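PDB 3CBW: YdhT protein, which catalyses the random endo-hydrolysis of beta-1,4-mannosidic linkages in mannan, galactomannan and glucomannan, and takes part in glucomannan breakdown. Local coordinates for residues L115-F120 / W181-L186; I129-Y134 / D193-S198. The protein carries 3 engineered substitutions. All blocks are in the same frame, centred on the assembly; numbering follows the deposited sequence.

Contact 1 (L115-F120 / W181-L186)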
ATOM      1  N   LEU A 115       3.949 -11.280   3.526  1.00  8.07           N
ATOM      2  CA  LEU A 115       3.796 -12.245   4.607  1.00  8.97           C
ATOM      3  C   LEU A 115       4.291 -13.624   4.242  1.00  8.73           C
ATOM      4  O   LEU A 115       3.959 -14.151   3.175  1.00  8.89           O
ATOM      5  CB  LEU A 115       2.330 -12.379   5.003  1.00  9.18           C
ATOM      6  CG  LEU A 115       1.631 -11.189   5.655  1.00  9.36           C
ATOM      7  CD1 LEU A 115       0.148 -11.536   5.837  1.00 10.81           C
ATOM      8  CD2 LEU A 115       2.286 -10.859   6.994  1.00  9.14           C
ATOM      9  N   ALA A 116       5.050 -14.221   5.159  1.00  8.87           N
ATOM     10  CA  ALA A 116       5.325 -15.653   5.094  1.00  9.04           C
ATOM     11  C   ALA A 116       4.004 -16.414   5.121  1.00  8.87           C
ATOM     12  O   ALA A 116       2.968 -15.885   5.550  1.00  8.99           O
ATOM     13  CB  ALA A 116       6.224 -16.069   6.243  1.00  9.79           C
ATOM     14  N   ASN A 117       4.057 -17.661   4.661  1.00  9.63           N
ATOM     15  CA  ASN A 117       2.884 -18.478   4.412  1.00  9.59           C
ATOM     16  C   ASN A 117       2.619 -19.394   5.597  1.00 10.10           C
ATOM     17  O   ASN A 117       3.361 -20.356   5.820  1.00 10.58           O
ATOM     18  CB  ASN A 117       3.166 -19.306   3.162  1.00  9.94           C
ATOM     19  CG  ASN A 117       1.999 -20.135   2.704  1.00  9.86           C
ATOM     20  OD1 ASN A 117       1.044 -20.379   3.440  1.00 10.15           O
ATOM     21  ND2 ASN A 117       2.084 -20.597   1.453  1.00 10.31           N
ATOM     22  N   PRO A 118       1.548 -19.117   6.356  1.00  9.88           N
ATOM     23  CA  PRO A 118       1.305 -19.900   7.574  1.00 10.34           C
ATOM     24  C   PRO A 118       0.792 -21.322   7.320  1.00 10.98           C
ATOM     25  O   PRO A 118       0.588 -22.069   8.272  1.00 11.46           O
ATOM     26  CB  PRO A 118       0.290 -19.049   8.338  1.00 10.34           C
ATOM     27  CG  PRO A 118      -0.451 -18.307   7.282  1.00 10.57           C
ATOM     28  CD  PRO A 118       0.524 -18.071   6.161  1.00 10.14           C
ATOM     29  N   ALA A 119       0.611 -21.712   6.062  1.00 11.23           N
ATOM     30  CA  ALA A 119       0.379 -23.130   5.758  1.00 11.88           C
ATOM     31  C   ALA A 119       1.656 -23.942   5.969  1.00 12.21           C
ATOM     32  O   ALA A 119       1.610 -25.178   6.015  1.00 12.81           O
ATOM     33  CB  ALA A 119      -0.145 -23.307   4.333  1.00 11.92           C
ATOM     34  N   PHE A 120       2.787 -23.251   6.096  1.00 12.25           N
ATOM     35  CA  PHE A 120       4.105 -23.854   6.271  1.00 13.47           C
ATOM     36  C   PHE A 120       4.732 -23.397   7.580  1.00 13.64           C
ATOM     37  O   PHE A 120       4.278 -22.433   8.199  1.00 13.24           O
ATOM     38  CB  PHE A 120       5.026 -23.456   5.110  1.00 14.53           C
ATOM     39  CG  PHE A 120       4.623 -24.040   3.791  1.00 15.83           C
ATOM     40  CD1 PHE A 120       5.175 -25.244   3.356  1.00 17.74           C
ATOM     41  CD2 PHE A 120       3.697 -23.394   2.978  1.00 16.11           C
ATOM     42  CE1 PHE A 120       4.808 -25.795   2.126  1.00 19.01           C
ATOM     43  CE2 PHE A 120       3.315 -23.927   1.756  1.00 17.07           C
ATOM     44  CZ  PHE A 120       3.874 -25.138   1.324  1.00 18.29           C
ATOM     45  N   TRP A 181       0.592 -15.294  -7.587  1.00  9.47           N
ATOM     46  CA  TRP A 181       1.929 -15.479  -7.019  1.00  9.73           C
ATOM     47  C   TRP A 181       1.939 -15.571  -5.481  1.00 10.20           C
ATOM     48  O   TRP A 181       2.537 -16.500  -4.932  1.00 11.78           O
ATOM     49  CB  TRP A 181       2.915 -14.438  -7.571  1.00 10.01           C
ATOM     50  CG  TRP A 181       2.385 -13.040  -7.657  1.00  9.41           C
ATOM     51  CD1 TRP A 181       2.511 -12.058  -6.709  1.00  9.46           C
ATOM     52  CD2 TRP A 181       1.667 -12.454  -8.750  1.00  9.58           C
ATOM     53  NE1 TRP A 181       1.912 -10.902  -7.139  1.00  9.05           N
ATOM     54  CE2 TRP A 181       1.391 -11.114  -8.389  1.00  9.32           C
ATOM     55  CE3 TRP A 181       1.245 -12.922 -10.004  1.00 10.04           C
ATOM     56  CZ2 TRP A 181       0.701 -10.244  -9.224  1.00  9.65           C
ATOM     57  CZ3 TRP A 181       0.556 -12.052 -10.838  1.00 10.15           C
ATOM     58  CH2 TRP A 181       0.285 -10.724 -10.441  1.00  9.80           C
ATOM     59  N   PHE A 182       1.262 -14.664  -4.781  1.00  8.78           N
ATOM     60  CA  PHE A 182       1.247 -14.707  -3.309  1.00  8.90           C
ATOM     61  C   PHE A 182       0.294 -15.774  -2.786  1.00  9.00           C
ATOM     62  O   PHE A 182      -0.741 -16.052  -3.388  1.00  9.05           O
ATOM     63  CB  PHE A 182       0.851 -13.354  -2.729  1.00  9.00           C
ATOM     64  CG  PHE A 182       1.805 -12.232  -3.062  1.00  8.90           C
ATOM     65  CD1 PHE A 182       3.175 -12.365  -2.845  1.00 10.30           C
ATOM     66  CD2 PHE A 182       1.318 -11.021  -3.536  1.00  8.60           C
ATOM     67  CE1 PHE A 182       4.055 -11.311  -3.131  1.00 10.44           C
ATOM     68  CE2 PHE A 182       2.181  -9.965  -3.819  1.00  9.61           C
ATOM     69  CZ  PHE A 182       3.543 -10.112  -3.609  1.00 10.07           C
ATOM     70  N   TRP A 183       0.626 -16.339  -1.629  1.00  8.90           N
ATOM     71  CA  TRP A 183      -0.174 -17.436  -1.085  1.00  8.79           C
ATOM     72  C   TRP A 183      -1.634 -17.049  -0.815  1.00  8.59           C
ATOM     73  O   TRP A 183      -2.520 -17.906  -0.848  1.00  8.92           O
ATOM     74  CB  TRP A 183       0.474 -18.017   0.173  1.00  9.23           C
ATOM     75  CG  TRP A 183       0.585 -17.073   1.348  1.00  8.56           C
ATOM     76  CD1 TRP A 183       1.677 -16.326   1.694  1.00  8.64           C
ATOM     77  CD2 TRP A 183      -0.418 -16.795   2.342  1.00  8.56           C
ATOM     78  NE1 TRP A 183       1.422 -15.601   2.839  1.00  8.62           N
ATOM     79  CE2 TRP A 183       0.148 -15.870   3.258  1.00  8.17           C
ATOM     80  CE3 TRP A 183      -1.734 -17.229   2.552  1.00  8.60           C
ATOM     81  CZ2 TRP A 183      -0.566 -15.358   4.343  1.00  8.83           C
ATOM     82  CZ3 TRP A 183      -2.444 -16.720   3.651  1.00  9.55           C
ATOM     83  CH2 TRP A 183      -1.847 -15.805   4.527  1.00  9.13           C
ATOM     84  N   TRP A 184      -1.889 -15.770  -0.541  1.00  8.54           N
ATOM     85  CA  TRP A 184      -3.236 -15.321  -0.191  1.00  8.69           C
ATOM     86  C   TRP A 184      -4.135 -15.042  -1.401  1.00  8.85           C
ATOM     87  O   TRP A 184      -5.319 -14.734  -1.239  1.00  9.91           O
ATOM     88  CB  TRP A 184      -3.163 -14.085   0.706  1.00  8.94           C
ATOM     89  CG  TRP A 184      -2.430 -12.914   0.090  1.00  8.16           C
ATOM     90  CD1 TRP A 184      -2.939 -11.986  -0.792  1.00  8.26           C
ATOM     91  CD2 TRP A 184      -1.077 -12.524   0.354  1.00  8.17           C
ATOM     92  NE1 TRP A 184      -1.969 -11.064  -1.102  1.00  7.49           N
ATOM     93  CE2 TRP A 184      -0.821 -11.365  -0.412  1.00  7.52           C
ATOM     94  CE3 TRP A 184      -0.046 -13.063   1.143  1.00  8.76           C
ATOM     95  CZ2 TRP A 184       0.416 -10.713  -0.392  1.00  7.67           C
ATOM     96  CZ3 TRP A 184       1.187 -12.431   1.146  1.00  9.13           C
ATOM     97  CH2 TRP A 184       1.407 -11.263   0.379  1.00  9.04           C
ATOM     98  N   GLY A 185      -3.572 -15.132  -2.606  1.00  9.17           N
ATOM     99  CA  GLY A 185      -4.288 -14.769  -3.836  1.00 10.05           C
ATOM    100  C   GLY A 185      -4.908 -15.955  -4.565  1.00  9.71           C
ATOM    101  O   GLY A 185      -5.165 -17.010  -3.980  1.00 10.32           O
ATOM    102  N   LEU A 186      -5.179 -15.772  -5.853  1.00  9.56           N
ATOM    103  CA  LEU A 186      -5.671 -16.851  -6.701  1.00  9.99           C
ATOM    104  C   LEU A 186      -4.570 -17.881  -6.935  1.00 10.68           C
ATOM    105  O   LEU A 186      -3.395 -17.616  -6.700  1.00 11.58           O
ATOM    106  CB  LEU A 186      -6.157 -16.291  -8.040  1.00  9.97           C
ATOM    107  CG  LEU A 186      -7.469 -15.518  -8.029  1.00 11.51           C
ATOM    108  CD1 LEU A 186      -7.749 -14.978  -9.427  1.00 12.22           C
ATOM    109  CD2 LEU A 186      -8.615 -16.408  -7.555  1.00 11.60           C
TER

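Contact 2 (I129-Y134 / D193-S198)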
ATOM      1  N   ILE A 129      -1.466 -22.416  -2.150  1.00  9.69           N
ATOM      2  CA  ILE A 129      -2.114 -23.324  -1.222  1.00 10.16           C
ATOM      3  C   ILE A 129      -3.518 -23.634  -1.678  1.00  9.84           C
ATOM      4  O   ILE A 129      -4.101 -22.905  -2.477  1.00  9.68           O
ATOM      5  CB  ILE A 129      -2.096 -22.764   0.227  1.00 10.41           C
ATOM      6  CG1 ILE A 129      -2.872 -21.439   0.329  1.00 10.26           C
ATOM      7  CG2 ILE A 129      -0.651 -22.629   0.694  1.00 11.37           C
ATOM      8  CD1 ILE A 129      -3.065 -20.961   1.767  1.00 11.09           C
ATOM      9  N   THR A 130      -4.054 -24.740  -1.178  1.00 10.13           N
ATOM     10  CA  THR A 130      -5.395 -25.134  -1.530  1.00 10.51           C
ATOM     11  C   THR A 130      -6.407 -24.392  -0.663  1.00 10.30           C
ATOM     12  O   THR A 130      -6.056 -23.804   0.367  1.00  9.88           O
ATOM     13  CB  THR A 130      -5.602 -26.640  -1.289  1.00 10.69           C
ATOM     14  OG1 THR A 130      -5.498 -26.882   0.118  1.00 11.30           O
ATOM     15  CG2 THR A 130      -4.563 -27.502  -2.053  1.00 11.74           C
ATOM     16  N   ASN A 131      -7.664 -24.426  -1.075  1.00 10.50           N
ATOM     17  CA  ASN A 131      -8.727 -23.835  -0.261  1.00 11.09           C
ATOM     18  C   ASN A 131      -8.851 -24.487   1.109  1.00 11.36           C
ATOM     19  O   ASN A 131      -9.138 -23.801   2.094  1.00 11.55           O
ATOM     20  CB  ASN A 131     -10.058 -23.827  -1.004  1.00 11.71           C
ATOM     21  CG  ASN A 131     -10.090 -22.805  -2.126  1.00 13.15           C
ATOM     22  OD1 ASN A 131      -9.363 -21.805  -2.098  1.00 12.99           O
ATOM     23  ND2 ASN A 131     -10.947 -23.038  -3.108  1.00 14.36           N
ATOM     24  N   ASP A 132      -8.604 -25.793   1.199  1.00 11.76           N
ATOM     25  CA  ASP A 132      -8.638 -26.466   2.498  1.00 12.53           C
ATOM     26  C   ASP A 132      -7.533 -25.934   3.426  1.00 12.06           C
ATOM     27  O   ASP A 132      -7.766 -25.728   4.624  1.00 12.68           O
ATOM     28  CB  ASP A 132      -8.520 -27.985   2.335  1.00 13.86           C
ATOM     29  CG  ASP A 132      -9.821 -28.650   1.873  1.00 16.91           C
ATOM     30  OD1 ASP A 132     -10.886 -27.996   1.825  1.00 20.43           O
ATOM     31  OD2 ASP A 132      -9.766 -29.859   1.552  1.00 21.03           O
ATOM     32  N   GLN A 133      -6.337 -25.696   2.881  1.00 11.13           N
ATOM     33  CA  GLN A 133      -5.258 -25.101   3.662  1.00 11.25           C
ATOM     34  C   GLN A 133      -5.587 -23.666   4.082  1.00 11.13           C
ATOM     35  O   GLN A 133      -5.324 -23.255   5.220  1.00 11.87           O
ATOM     36  CB  GLN A 133      -3.959 -25.117   2.871  1.00 10.90           C
ATOM     37  CG  GLN A 133      -3.340 -26.497   2.735  1.00 12.45           C
ATOM     38  CD  GLN A 133      -2.141 -26.489   1.816  1.00 12.45           C
ATOM     39  OE1 GLN A 133      -2.218 -26.049   0.665  1.00 11.76           O
ATOM     40  NE2 GLN A 133      -1.014 -26.957   2.325  1.00 15.33           N
ATOM     41  N   TYR A 134      -6.164 -22.910   3.152  1.00 10.66           N
ATOM     42  CA  TYR A 134      -6.554 -21.523   3.406  1.00 10.52           C
ATOM     43  C   TYR A 134      -7.604 -21.454   4.530  1.00 10.73           C
ATOM     44  O   TYR A 134      -7.541 -20.587   5.407  1.00 10.65           O
ATOM     45  CB  TYR A 134      -7.099 -20.939   2.109  1.00 10.56           C
ATOM     46  CG  TYR A 134      -6.945 -19.449   1.873  1.00 10.33           C
ATOM     47  CD1 TYR A 134      -6.199 -18.992   0.788  1.00 10.27           C
ATOM     48  CD2 TYR A 134      -7.608 -18.506   2.661  1.00 10.91           C
ATOM     49  CE1 TYR A 134      -6.094 -17.638   0.499  1.00  9.26           C
ATOM     50  CE2 TYR A 134      -7.505 -17.141   2.378  1.00 10.56           C
ATOM     51  CZ  TYR A 134      -6.741 -16.720   1.300  1.00 10.24           C
ATOM     52  OH  TYR A 134      -6.657 -15.374   1.028  1.00 11.02           O
ATOM     53  N   ASP A 193     -12.218 -18.426  -8.837  1.00 13.65           N
ATOM     54  CA  ASP A 193     -12.447 -19.478  -7.859  1.00 13.10           C
ATOM     55  C   ASP A 193     -13.297 -18.779  -6.813  1.00 12.68           C
ATOM     56  O   ASP A 193     -12.801 -17.950  -6.047  1.00 12.08           O
ATOM     57  CB  ASP A 193     -11.088 -19.956  -7.317  1.00 13.73           C
ATOM     58  CG  ASP A 193     -11.195 -21.011  -6.204  1.00 15.98           C
ATOM     59  OD1 ASP A 193     -12.248 -21.136  -5.560  1.00 17.33           O
ATOM     60  OD2 ASP A 193     -10.176 -21.687  -5.945  1.00 20.23           O
ATOM     61  N   ASN A 194     -14.590 -19.080  -6.813  1.00 12.68           N
ATOM     62  CA  ASN A 194     -15.537 -18.388  -5.955  1.00 12.93           C
ATOM     63  C   ASN A 194     -15.224 -18.600  -4.484  1.00 12.52           C
ATOM     64  O   ASN A 194     -15.338 -17.674  -3.681  1.00 12.66           O
ATOM     65  CB  ASN A 194     -16.959 -18.861  -6.258  1.00 13.58           C
ATOM     66  CG  ASN A 194     -17.468 -18.335  -7.573  1.00 15.42           C
ATOM     67  OD1 ASN A 194     -17.238 -17.176  -7.918  1.00 17.82           O
ATOM     68  ND2 ASN A 194     -18.162 -19.184  -8.327  1.00 17.85           N
ATOM     69  N   GLU A 195     -14.808 -19.812  -4.138  1.00 12.34           N
ATOM     70  CA  GLU A 195     -14.433 -20.098  -2.764  1.00 12.48           C
ATOM     71  C   GLU A 195     -13.190 -19.314  -2.349  1.00 11.90           C
ATOM     72  O   GLU A 195     -13.149 -18.769  -1.248  1.00 11.73           O
ATOM     73  CB  GLU A 195     -14.249 -21.605  -2.539  1.00 12.93           C
ATOM     74  CG  GLU A 195     -13.829 -21.979  -1.101  1.00 15.68           C
ATOM     75  CD  GLU A 195     -14.853 -21.609  -0.026  1.00 20.03           C
ATOM     76  OE1 GLU A 195     -16.019 -21.294  -0.355  1.00 21.87           O
ATOM     77  OE2 GLU A 195     -14.484 -21.643   1.172  1.00 23.27           O
ATOM     78  N   ARG A 196     -12.190 -19.237  -3.227  1.00 11.29           N
ATOM     79  CA  ARG A 196     -10.990 -18.444  -2.925  1.00 10.77           C
ATOM     80  C   ARG A 196     -11.333 -16.970  -2.701  1.00 10.06           C
ATOM     81  O   ARG A 196     -10.794 -16.340  -1.781  1.00  9.89           O
ATOM     82  CB  ARG A 196      -9.922 -18.608  -4.009  1.00 10.83           C
ATOM     83  CG  ARG A 196      -8.639 -17.793  -3.789  1.00 10.57           C
ATOM     84  CD  ARG A 196      -7.929 -18.112  -2.477  1.00 10.09           C
ATOM     85  NE  ARG A 196      -7.691 -19.548  -2.287  1.00 10.48           N
ATOM     86  CZ  ARG A 196      -6.506 -20.150  -2.363  1.00 10.00           C
ATOM     87  NH1 ARG A 196      -5.387 -19.467  -2.636  1.00  9.84           N
ATOM     88  NH2 ARG A 196      -6.443 -21.459  -2.152  1.00 10.96           N
ATOM     89  N   ILE A 197     -12.213 -16.416  -3.530  1.00 10.17           N
ATOM     90  CA  ILE A 197     -12.641 -15.029  -3.388  1.00 10.77           C
ATOM     91  C   ILE A 197     -13.283 -14.824  -2.005  1.00 10.84           C
ATOM     92  O   ILE A 197     -12.967 -13.853  -1.304  1.00 10.63           O
ATOM     93  CB  ILE A 197     -13.591 -14.636  -4.546  1.00 10.74           C
ATOM     94  CG1 ILE A 197     -12.805 -14.542  -5.859  1.00 11.62           C
ATOM     95  CG2 ILE A 197     -14.357 -13.340  -4.244  1.00 11.97           C
ATOM     96  CD1 ILE A 197     -13.664 -14.586  -7.114  1.00 13.75           C
ATOM     97  N   SER A 198     -14.155 -15.749  -1.596  1.00 11.16           N
ATOM     98  CA  SER A 198     -14.798 -15.665  -0.285  1.00 11.73           C
ATOM     99  C   SER A 198     -13.781 -15.747   0.851  1.00 11.07           C
ATOM    100  O   SER A 198     -13.833 -14.973   1.824  1.00 11.17           O
ATOM    101  CB  SER A 198     -15.830 -16.778  -0.133  1.00 12.73           C
ATOM    102  OG  SER A 198     -16.398 -16.724   1.160  1.00 15.35           O
TER
HETATM  103  O   HOH W   1      -2.564 -19.836  -2.778  1.00 10.53           O

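Contact 1 (L115-F120 / W181-L186)
W183 enters the contact with CB, which lies 3.3 Å from ND2 of N117, an amide nitrogen also hydrogen-bonded to O of H124. From there the first torsion sets CG between the backbone N and the carbonyl carbon (chi1 64°), the crowded position, and the indole turns one face to N117 and P118. CG faces the N117 amide, whose plane is only 15° from that of the ring. CA of N117 sits over the same face, 3.7 Å from the centroid of the five-membered ring, a CH-pi contact. At the edge NE1 of W183 gives its N-H to O of L115 at 2.9 Å; O lies in the indole plane, whereas NE1 stands well above the plane of the L115 carbonyl. Both segments belong to loops that follow neighbouring parallel strands of the GH26 TIM barrel, 108-114 and 169-172. CD of P118 stands 3.6 Å from the centroid of the six-membered ring of W183, a second CH-pi contact. CE3 of W184 meets the opposite indole face. OD1 of N117 accepts from N of A119, an Asx turn. W184 touches CB of L115 through CZ3, while its NE1 bonds to O of H175, a residue that probably helps position the catalytic nucleophile.

Contact 2 (I129-Y134 / D193-S198)
OD1 of N131 is gripped by two hydrogen bonds, both from R196, whose guanidinium comes side-on with NE and NH2 converging on the one oxygen. NE of R196, at 2.8 Å from OD1 of N131, lies nearly along the C=O axis; NH2 approaches from above the amide plane in a more bent hydrogen bond (140°). The same NH2 of R196 also reaches O of I129 at 2.8 Å in an almost straight bond (172°), so one nitrogen serves a side chain and a main-chain carbonyl. To get there the arginine leaves its helix with CG anti to the backbone N, then bends at chi2 and chi3. CD1 of Y134 sits over the centre of one guanidinium face, 3.4 Å from CZ of R196, the ring tilted 46° to it. A water accepts from both NH1 of R196 and N of I129, and NH1 has a further partner in O of G185. The contact joins the start of the short helix 131-138, in the connection after strand 108-114, to the start of helix 194-214, between strands 169-172 and 220-224 of the TIM barrel, and each start is capped. T130 and Q133 form a capping box; at the other helix OD1 of D193, the N-cap residue, accepts from N of R196 at 3.0 Å. N131 meets that aspartate tip to tip: ND2 of N131 donates to the syn lone pair of OD2 of D193 at 3.2 Å and only weakly to OD1, consistent with D193 helping to set the amide's rotation. CB and CG of E195 pack obliquely against ND2 of N131.

From the N terminus, strand 108-114 runs into 115-120, the first half of contact 1, and the chain soon turns into helix 131-138, whose start opens contact 2. After helix 143-163 and strand 169-172 it returns through 181-186, closing contact 1, and then 193-198, closing contact 2. The two closures therefore cross rather than nest. Their centres are about 11 Å apart and they touch directly: OH of Y134 is probably hydrogen-bonded to O of W184, at 2.7 Å, and N117 packs on I129. Contact 1 ties the loops after two adjacent barrel strands to each other, contact 2 the two helix starts further along; W181, which probably binds substrate, lies within contact 1.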